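Local coordinates for protein histidine--tRNA ligase (Staphylococcus aureus, PDB 1QE0) that attaches L-histidine to its cognate tRNA at the expense of ATP, working as a class II aminoacyl-tRNA synthetase homodimer, at residues 33-38 with 103-107; 125-131 with 304-310. One frame throughout, in Å; residues are numbered along the deposited sequence.

Both contacts are buried pairings in the sheet of the catalytic domain, their centres about 10 Å apart. Their segments are adjacent: strand 102-111 of contact 1 lies antiparallel to strand 123-132 of contact 2, with Leu104 O 2.8 Å from Glu130 N, a probable hydrogen bond. Contact 1 is a short parallel pairing that combines tyrosine ring packing with charged and polar groups, of which Lys103, Glu37 and Asn34 bond to the second subunit. Contact 2 is a longer antiparallel ladder deeper in the chain, untouched by the other subunit and packed mainly through apolar groups. Together they bring the class II motifs 1, 2 and 3 side by side.

Contact 1 of 2, residues 33-38 with 103-107; sequences YNYKEI and KLYYN
Residues 33-38 run from a helix end into a short strand that pairs parallel with strand 103-107; their end-to-end directions (CA 33 to 38 against CA 103 to 106) differ by 55°, consistent with the turn at Asn34. Asn34, with phi/psi 76/34, is the C-prime residue of a Schellman motif; from Tyr35 onward the backbone is extended. Lys36 faces Leu104 (CA to CA 4.7 Å) and Glu37 faces Tyr105 (CA to CA 4.9 Å). Three backbone hydrogen bonds join the segments: Lys36 N to Lys103 O at 2.9 Å, Tyr105 N to Lys36 O at 2.9 Å, and Ile38 N to Tyr105 O at 3.0 Å.

Lys103 loses more surface to the other segment than any other residue of the contact. Its CB sits 3.7 Å from the centroid of the Tyr35 ring (chi1 m), over the face, and its chain runs along that ring to a weak hydrogen bond from NZ to Tyr33 O, 3.3 Å. The same ammonium forms salt bridges with Glu142 and with Asp360 of the second subunit. A second CH-pi contact puts Glu37 CB 3.9 Å from the centroid of Tyr105 (chi1 p), whose hydroxyl is hydrogen-bonded to Asp27. On the face of Lys36 and Leu104, Lys36 NZ reaches back to Asn34 OD1 at 2.7 Å.

This helix-strand unit is motif 1 of class II synthetases, the dimerisation element: Glu37 forms a salt bridge with Arg20 of the second subunit, and Pro13 of that subunit packs on Lys36 and Leu104. Within the chain, Tyr35 lies against strand 123-132 and helix 137-153, while helix 82-91 covers Ile38 and Leu104.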
ATOM      1  N   TYR A  33       0.280 -15.893  -5.094  1.00  8.78           N
ATOM      2  CA  TYR A  33      -1.024 -16.508  -4.855  1.00  8.22           C
ATOM      3  C   TYR A  33      -2.027 -16.080  -5.884  1.00  9.93           C
ATOM      4  O   TYR A  33      -3.126 -16.634  -5.945  1.00 11.54           O
ATOM      5  CB  TYR A  33      -1.536 -16.136  -3.479  1.00  2.00           C
ATOM      6  CG  TYR A  33      -0.736 -16.774  -2.387  1.00  8.56           C
ATOM      7  CD1 TYR A  33      -1.185 -17.952  -1.792  1.00 10.51           C
ATOM      8  CD2 TYR A  33       0.515 -16.251  -1.993  1.00  4.33           C
ATOM      9  CE1 TYR A  33      -0.414 -18.619  -0.846  1.00 13.98           C
ATOM     10  CE2 TYR A  33       1.304 -16.908  -1.041  1.00  8.71           C
ATOM     11  CZ  TYR A  33       0.832 -18.102  -0.485  1.00 14.85           C
ATOM     12  OH  TYR A  33       1.625 -18.861   0.326  1.00 12.85           O
ATOM     13  N   ASN A  34      -1.692 -15.018  -6.609  1.00  7.82           N
ATOM     14  CA  ASN A  34      -2.545 -14.517  -7.663  1.00  5.93           C
ATOM     15  C   ASN A  34      -3.788 -13.738  -7.210  1.00  9.80           C
ATOM     16  O   ASN A  34      -4.859 -13.826  -7.855  1.00 11.67           O
ATOM     17  CB  ASN A  34      -2.921 -15.664  -8.593  1.00  5.42           C
ATOM     18  CG  ASN A  34      -3.587 -15.196  -9.847  1.00 15.74           C
ATOM     19  OD1 ASN A  34      -3.206 -14.177 -10.414  1.00 22.55           O
ATOM     20  ND2 ASN A  34      -4.607 -15.926 -10.293  1.00 13.97           N
ATOM     21  N   TYR A  35      -3.666 -13.006  -6.095  1.00  6.42           N
ATOM     22  CA  TYR A  35      -4.759 -12.170  -5.615  1.00  2.00           C
ATOM     23  C   TYR A  35      -4.460 -10.785  -6.161  1.00  6.60           C
ATOM     24  O   TYR A  35      -3.292 -10.376  -6.201  1.00  9.12           O
ATOM     25  CB  TYR A  35      -4.789 -12.123  -4.114  1.00  2.00           C
ATOM     26  CG  TYR A  35      -5.418 -13.335  -3.529  1.00  2.00           C
ATOM     27  CD1 TYR A  35      -6.633 -13.265  -2.861  1.00  4.98           C
ATOM     28  CD2 TYR A  35      -4.825 -14.557  -3.656  1.00  2.47           C
ATOM     29  CE1 TYR A  35      -7.238 -14.411  -2.327  1.00  2.70           C
ATOM     30  CE2 TYR A  35      -5.430 -15.715  -3.134  1.00  7.37           C
ATOM     31  CZ  TYR A  35      -6.635 -15.629  -2.473  1.00  2.00           C
ATOM     32  OH  TYR A  35      -7.234 -16.777  -1.993  1.00  7.93           O
ATOM     33  N   LYS A  36      -5.497 -10.083  -6.618  1.00  7.35           N
ATOM     34  CA  LYS A  36      -5.355  -8.753  -7.201  1.00  5.31           C
ATOM     35  C   LYS A  36      -5.839  -7.641  -6.261  1.00  3.98           C
ATOM     36  O   LYS A  36      -6.834  -7.811  -5.569  1.00  2.82           O
ATOM     37  CB  LYS A  36      -6.123  -8.721  -8.504  1.00  8.13           C
ATOM     38  CG  LYS A  36      -5.974  -9.980  -9.357  1.00 13.62           C
ATOM     39  CD  LYS A  36      -4.571 -10.204  -9.923  1.00 16.58           C
ATOM     40  CE  LYS A  36      -4.564 -11.364 -10.919  1.00 22.19           C
ATOM     41  NZ  LYS A  36      -3.190 -11.706 -11.410  1.00 26.86           N
ATOM     42  N   GLU A  37      -5.158  -6.493  -6.277  1.00  3.03           N
ATOM     43  CA  GLU A  37      -5.493  -5.389  -5.382  1.00  4.23           C
ATOM     44  C   GLU A  37      -6.647  -4.521  -5.807  1.00  6.70           C
ATOM     45  O   GLU A  37      -6.740  -4.140  -6.955  1.00 11.68           O
ATOM     46  CB  GLU A  37      -4.301  -4.474  -5.154  1.00  2.00           C
ATOM     47  CG  GLU A  37      -4.579  -3.483  -4.031  1.00  2.00           C
ATOM     48  CD  GLU A  37      -3.522  -2.412  -3.866  1.00  2.50           C
ATOM     49  OE1 GLU A  37      -2.800  -2.086  -4.826  1.00  2.00           O
ATOM     50  OE2 GLU A  37      -3.440  -1.854  -2.766  1.00  5.55           O
ATOM     51  N   ILE A  38      -7.512  -4.179  -4.866  1.00  3.42           N
ATOM     52  CA  ILE A  38      -8.641  -3.327  -5.166  1.00  2.48           C
ATOM     53  C   ILE A  38      -8.562  -2.234  -4.100  1.00  3.09           C
ATOM     54  O   ILE A  38      -8.099  -2.483  -2.991  1.00  3.22           O
ATOM     55  CB  ILE A  38      -9.973  -4.121  -5.078  1.00  8.69           C
ATOM     56  CG1 ILE A  38     -11.177  -3.255  -5.467  1.00  3.28           C
ATOM     57  CG2 ILE A  38     -10.177  -4.679  -3.670  1.00  8.01           C
ATOM     58  CD1 ILE A  38     -12.488  -3.999  -5.310  1.00  2.00           C
ATOM     59  N   LYS A 103     -10.301 -13.555  -6.622  1.00  7.11           N
ATOM     60  CA  LYS A 103      -9.299 -13.517  -5.576  1.00  3.78           C
ATOM     61  C   LYS A 103      -8.780 -12.093  -5.465  1.00  9.93           C
ATOM     62  O   LYS A 103      -7.914 -11.704  -6.252  1.00 17.55           O
ATOM     63  CB  LYS A 103      -8.184 -14.452  -5.985  1.00  2.00           C
ATOM     64  CG  LYS A 103      -8.625 -15.908  -5.988  1.00  4.98           C
ATOM     65  CD  LYS A 103      -7.615 -16.821  -6.648  1.00  4.64           C
ATOM     66  CE  LYS A 103      -6.588 -17.337  -5.696  1.00  3.05           C
ATOM     67  NZ  LYS A 103      -5.853 -18.431  -6.386  1.00  9.36           N
ATOM     68  N   LEU A 104      -9.278 -11.330  -4.491  1.00 10.14           N
ATOM     69  CA  LEU A 104      -8.913  -9.919  -4.302  1.00  9.18           C
ATOM     70  C   LEU A 104      -8.299  -9.602  -2.926  1.00 11.29           C
ATOM     71  O   LEU A 104      -8.647 -10.246  -1.929  1.00 14.65           O
ATOM     72  CB  LEU A 104     -10.182  -9.075  -4.398  1.00  9.35           C
ATOM     73  CG  LEU A 104     -11.074  -8.932  -5.632  1.00  8.12           C
ATOM     74  CD1 LEU A 104     -12.399  -8.285  -5.204  1.00  2.00           C
ATOM     75  CD2 LEU A 104     -10.407  -8.119  -6.700  1.00  2.00           C
ATOM     76  N   TYR A 105      -7.454  -8.576  -2.858  1.00  4.10           N
ATOM     77  CA  TYR A 105      -6.862  -8.160  -1.592  1.00  2.00           C
ATOM     78  C   TYR A 105      -6.851  -6.655  -1.478  1.00  7.44           C
ATOM     79  O   TYR A 105      -6.983  -5.940  -2.482  1.00  9.42           O
ATOM     80  CB  TYR A 105      -5.442  -8.705  -1.404  1.00  6.07           C
ATOM     81  CG  TYR A 105      -4.303  -7.932  -2.039  1.00  3.42           C
ATOM     82  CD1 TYR A 105      -3.666  -6.891  -1.379  1.00  2.78           C
ATOM     83  CD2 TYR A 105      -3.821  -8.300  -3.274  1.00  9.01           C
ATOM     84  CE1 TYR A 105      -2.580  -6.254  -1.940  1.00  3.98           C
ATOM     85  CE2 TYR A 105      -2.741  -7.665  -3.851  1.00  2.74           C
ATOM     86  CZ  TYR A 105      -2.125  -6.656  -3.192  1.00  8.48           C
ATOM     87  OH  TYR A 105      -1.040  -6.077  -3.815  1.00 12.73           O
ATOM     88  N   TYR A 106      -6.743  -6.163  -0.248  1.00 10.40           N
ATOM     89  CA  TYR A 106      -6.727  -4.726  -0.020  1.00  9.57           C
ATOM     90  C   TYR A 106      -5.783  -4.409   1.100  1.00  6.92           C
ATOM     91  O   TYR A 106      -5.265  -5.310   1.741  1.00  9.71           O
ATOM     92  CB  TYR A 106      -8.124  -4.213   0.283  1.00  6.19           C
ATOM     93  CG  TYR A 106      -8.760  -4.823   1.479  1.00  7.96           C
ATOM     94  CD1 TYR A 106      -9.752  -5.791   1.342  1.00 10.48           C
ATOM     95  CD2 TYR A 106      -8.360  -4.460   2.758  1.00 10.47           C
ATOM     96  CE1 TYR A 106     -10.325  -6.387   2.456  1.00 15.78           C
ATOM     97  CE2 TYR A 106      -8.925  -5.050   3.885  1.00 16.43           C
ATOM     98  CZ  TYR A 106      -9.898  -6.012   3.731  1.00 17.37           C
ATOM     99  OH  TYR A 106     -10.414  -6.610   4.851  1.00 22.50           O
ATOM    100  N   ASN A 107      -5.547  -3.130   1.323  1.00  7.50           N
ATOM    101  CA  ASN A 107      -4.645  -2.676   2.380  1.00  8.81           C
ATOM    102  C   ASN A 107      -4.823  -1.154   2.506  1.00  8.79           C
ATOM    103  O   ASN A 107      -4.484  -0.423   1.578  1.00  9.95           O
ATOM    104  CB  ASN A 107      -3.200  -3.005   1.976  1.00  7.43           C
ATOM    105  CG  ASN A 107      -2.176  -2.679   3.066  1.00  9.13           C
ATOM    106  OD1 ASN A 107      -2.425  -1.916   3.992  1.00 13.55           O
ATOM    107  ND2 ASN A 107      -1.011  -3.261   2.940  1.00  8.05           N
TER

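Contact 2 of 2, residues 125-131 with 304-310; sequences NQFGVEA and IGFALSI
Phe127, Phe306 and Ile304 lose the most surface here, and all three lie on one face of an antiparallel ladder whose strand axes approach to 4.4 Å at 157°. Phe127 (chi1 t) forms a hydrogen-bonded pair with Leu308: Phe127 N to Leu308 O and Leu308 N to Phe127 O are both 2.7 Å, and Phe127 CB meets Leu308 CD2 at 3.6 Å. Phe306 (chi1 p) pairs likewise with Val129 through longer bonds, Val129 N to Phe306 O 3.3 Å and Phe306 N to Val129 O 3.2 Å; its CE2 approaches Val129 CG2 to 3.5 Å. Ile304 pairs with Ala131, Ala131 N to Ile304 O being 2.8 Å. In the non-hydrogen-bonded pairs Gly128-Ala307 and Glu130-Gly305, CA atoms lie 4.1 and 4.2 Å apart; a CB on Gly128 would clash with Phe306 O, one on Gly305 with Val129 O and Glu130 CD, so this closeness depends on the missing side chains. Ser309 N-caps helix 310-319, while Ile310 N donates a hydrogen bond to Asn125 O at 3.1 Å. A motif 2 strand beside the strand-helix of motif 3 is the hallmark of the class II synthetase catalytic fold.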
ATOM      1  N   ASN A 125      -4.786   0.624  10.150  1.00 15.10           N
ATOM      2  CA  ASN A 125      -4.569   0.113   8.809  1.00 18.98           C
ATOM      3  C   ASN A 125      -4.688  -1.384   8.665  1.00 16.56           C
ATOM      4  O   ASN A 125      -3.718  -2.095   8.926  1.00 20.10           O
ATOM      5  CB  ASN A 125      -3.179   0.524   8.318  1.00 27.09           C
ATOM      6  CG  ASN A 125      -3.184   1.798   7.488  1.00 29.32           C
ATOM      7  OD1 ASN A 125      -3.842   2.791   7.813  1.00 27.75           O
ATOM      8  ND2 ASN A 125      -2.422   1.778   6.419  1.00 16.25           N
ATOM      9  N   GLN A 126      -5.825  -1.859   8.167  1.00 14.84           N
ATOM     10  CA  GLN A 126      -6.000  -3.295   7.974  1.00 15.58           C
ATOM     11  C   GLN A 126      -5.766  -3.746   6.530  1.00 14.43           C
ATOM     12  O   GLN A 126      -6.007  -3.003   5.562  1.00 13.68           O
ATOM     13  CB  GLN A 126      -7.363  -3.795   8.509  1.00 20.51           C
ATOM     14  CG  GLN A 126      -8.558  -3.683   7.561  1.00 28.46           C
ATOM     15  CD  GLN A 126      -9.825  -4.411   8.066  1.00 33.05           C
ATOM     16  OE1 GLN A 126     -10.780  -4.627   7.295  1.00 31.87           O
ATOM     17  NE2 GLN A 126      -9.835  -4.793   9.351  1.00 31.96           N
ATOM     18  N   PHE A 127      -5.217  -4.946   6.416  1.00 10.43           N
ATOM     19  CA  PHE A 127      -4.910  -5.593   5.143  1.00  9.17           C
ATOM     20  C   PHE A 127      -5.803  -6.827   5.128  1.00  7.57           C
ATOM     21  O   PHE A 127      -6.083  -7.371   6.187  1.00 11.33           O
ATOM     22  CB  PHE A 127      -3.430  -6.015   5.142  1.00  5.69           C
ATOM     23  CG  PHE A 127      -3.031  -6.872   3.964  1.00  7.29           C
ATOM     24  CD1 PHE A 127      -2.424  -6.305   2.837  1.00  8.03           C
ATOM     25  CD2 PHE A 127      -3.252  -8.249   3.980  1.00  4.82           C
ATOM     26  CE1 PHE A 127      -2.054  -7.101   1.749  1.00  2.00           C
ATOM     27  CE2 PHE A 127      -2.882  -9.054   2.899  1.00  2.00           C
ATOM     28  CZ  PHE A 127      -2.285  -8.476   1.789  1.00  4.94           C
ATOM     29  N   GLY A 128      -6.275  -7.255   3.964  1.00  5.91           N
ATOM     30  CA  GLY A 128      -7.124  -8.442   3.898  1.00  4.00           C
ATOM     31  C   GLY A 128      -7.291  -9.055   2.503  1.00  5.89           C
ATOM     32  O   GLY A 128      -6.939  -8.419   1.490  1.00  7.36           O
ATOM     33  N   VAL A 129      -7.732 -10.311   2.438  1.00  2.00           N
ATOM     34  CA  VAL A 129      -7.990 -10.961   1.156  1.00  2.72           C
ATOM     35  C   VAL A 129      -9.385 -11.544   1.176  1.00  2.64           C
ATOM     36  O   VAL A 129      -9.927 -11.819   2.234  1.00  3.51           O
ATOM     37  CB  VAL A 129      -7.024 -12.097   0.806  1.00  2.07           C
ATOM     38  CG1 VAL A 129      -5.663 -11.756   1.252  1.00  2.00           C
ATOM     39  CG2 VAL A 129      -7.529 -13.451   1.324  1.00  2.00           C
ATOM     40  N   GLU A 130      -9.955 -11.733  -0.004  1.00  7.62           N
ATOM     41  CA  GLU A 130     -11.292 -12.296  -0.158  1.00  6.51           C
ATOM     42  C   GLU A 130     -11.275 -13.129  -1.410  1.00  5.88           C
ATOM     43  O   GLU A 130     -10.871 -12.645  -2.462  1.00  8.04           O
ATOM     44  CB  GLU A 130     -12.333 -11.213  -0.411  1.00  9.15           C
ATOM     45  CG  GLU A 130     -12.553 -10.234   0.685  1.00 19.59           C
ATOM     46  CD  GLU A 130     -13.245 -10.855   1.846  1.00 25.21           C
ATOM     47  OE1 GLU A 130     -13.044 -10.358   2.981  1.00 25.56           O
ATOM     48  OE2 GLU A 130     -13.985 -11.839   1.616  1.00 24.93           O
ATOM     49  N   ALA A 131     -11.638 -14.396  -1.292  1.00  5.39           N
ATOM     50  CA  ALA A 131     -11.731 -15.258  -2.445  1.00  4.94           C
ATOM     51  C   ALA A 131     -13.245 -15.525  -2.515  1.00  6.53           C
ATOM     52  O   ALA A 131     -13.820 -16.053  -1.568  1.00 10.82           O
ATOM     53  CB  ALA A 131     -10.955 -16.530  -2.196  1.00  2.12           C
ATOM     54  N   ILE A 304     -14.409 -16.814   1.226  1.00 13.88           N
ATOM     55  CA  ILE A 304     -13.562 -16.913   2.402  1.00  6.89           C
ATOM     56  C   ILE A 304     -12.607 -15.745   2.344  1.00  5.49           C
ATOM     57  O   ILE A 304     -12.196 -15.312   1.263  1.00  3.41           O
ATOM     58  CB  ILE A 304     -12.718 -18.245   2.402  1.00  6.66           C
ATOM     59  CG1 ILE A 304     -11.879 -18.385   3.681  1.00  2.51           C
ATOM     60  CG2 ILE A 304     -11.837 -18.319   1.181  1.00  2.00           C
ATOM     61  CD1 ILE A 304     -11.033 -19.602   3.705  1.00  2.00           C
ATOM     62  N   GLY A 305     -12.232 -15.256   3.511  1.00  4.03           N
ATOM     63  CA  GLY A 305     -11.286 -14.167   3.572  1.00  5.22           C
ATOM     64  C   GLY A 305     -10.769 -14.036   4.981  1.00  4.11           C
ATOM     65  O   GLY A 305     -11.169 -14.811   5.859  1.00  4.98           O
ATOM     66  N   PHE A 306      -9.902 -13.064   5.188  1.00  2.00           N
ATOM     67  CA  PHE A 306      -9.345 -12.803   6.485  1.00  3.75           C
ATOM     68  C   PHE A 306      -8.927 -11.351   6.458  1.00 11.45           C
ATOM     69  O   PHE A 306      -9.031 -10.714   5.403  1.00 16.56           O
ATOM     70  CB  PHE A 306      -8.152 -13.724   6.788  1.00  2.89           C
ATOM     71  CG  PHE A 306      -6.964 -13.579   5.852  1.00  2.00           C
ATOM     72  CD1 PHE A 306      -6.020 -12.599   6.050  1.00  6.09           C
ATOM     73  CD2 PHE A 306      -6.735 -14.496   4.861  1.00  2.39           C
ATOM     74  CE1 PHE A 306      -4.872 -12.544   5.281  1.00  9.25           C
ATOM     75  CE2 PHE A 306      -5.591 -14.451   4.086  1.00  2.79           C
ATOM     76  CZ  PHE A 306      -4.667 -13.489   4.294  1.00 10.14           C
ATOM     77  N   ALA A 307      -8.527 -10.812   7.610  1.00 12.40           N
ATOM     78  CA  ALA A 307      -8.073  -9.426   7.727  1.00  8.55           C
ATOM     79  C   ALA A 307      -6.961  -9.482   8.717  1.00  7.89           C
ATOM     80  O   ALA A 307      -6.987 -10.296   9.613  1.00  8.92           O
ATOM     81  CB  ALA A 307      -9.147  -8.537   8.226  1.00  8.37           C
ATOM     82  N   LEU A 308      -6.105  -8.486   8.675  1.00  7.28           N
ATOM     83  CA  LEU A 308      -4.921  -8.479   9.483  1.00  3.39           C
ATOM     84  C   LEU A 308      -4.551  -7.027   9.638  1.00  8.85           C
ATOM     85  O   LEU A 308      -4.865  -6.216   8.765  1.00 15.13           O
ATOM     86  CB  LEU A 308      -3.899  -9.261   8.663  1.00  2.76           C
ATOM     87  CG  LEU A 308      -2.391  -9.149   8.472  1.00  6.06           C
ATOM     88  CD1 LEU A 308      -2.052 -10.209   7.476  1.00  6.66           C
ATOM     89  CD2 LEU A 308      -1.919  -7.815   7.934  1.00  4.59           C
ATOM     90  N   SER A 309      -3.952  -6.677  10.771  1.00 12.48           N
ATOM     91  CA  SER A 309      -3.548  -5.297  11.053  1.00 10.25           C
ATOM     92  C   SER A 309      -2.069  -5.148  10.862  1.00  7.77           C
ATOM     93  O   SER A 309      -1.302  -5.930  11.436  1.00  9.16           O
ATOM     94  CB  SER A 309      -3.887  -4.942  12.500  1.00 13.87           C
ATOM     95  OG  SER A 309      -3.206  -3.778  12.928  1.00 18.96           O
ATOM     96  N   ILE A 310      -1.664  -4.126  10.112  1.00  7.91           N
ATOM     97  CA  ILE A 310      -0.239  -3.892   9.887  1.00 13.09           C
ATOM     98  C   ILE A 310       0.405  -3.395  11.184  1.00 10.64           C
ATOM     99  O   ILE A 310       1.545  -3.757  11.538  1.00  4.98           O
ATOM    100  CB  ILE A 310       0.014  -2.889   8.758  1.00 19.04           C
ATOM    101  CG1 ILE A 310      -0.534  -3.439   7.431  1.00 18.00           C
ATOM    102  CG2 ILE A 310       1.525  -2.623   8.628  1.00 17.10           C
ATOM    103  CD1 ILE A 310       0.230  -4.619   6.924  1.00 13.41           C
TER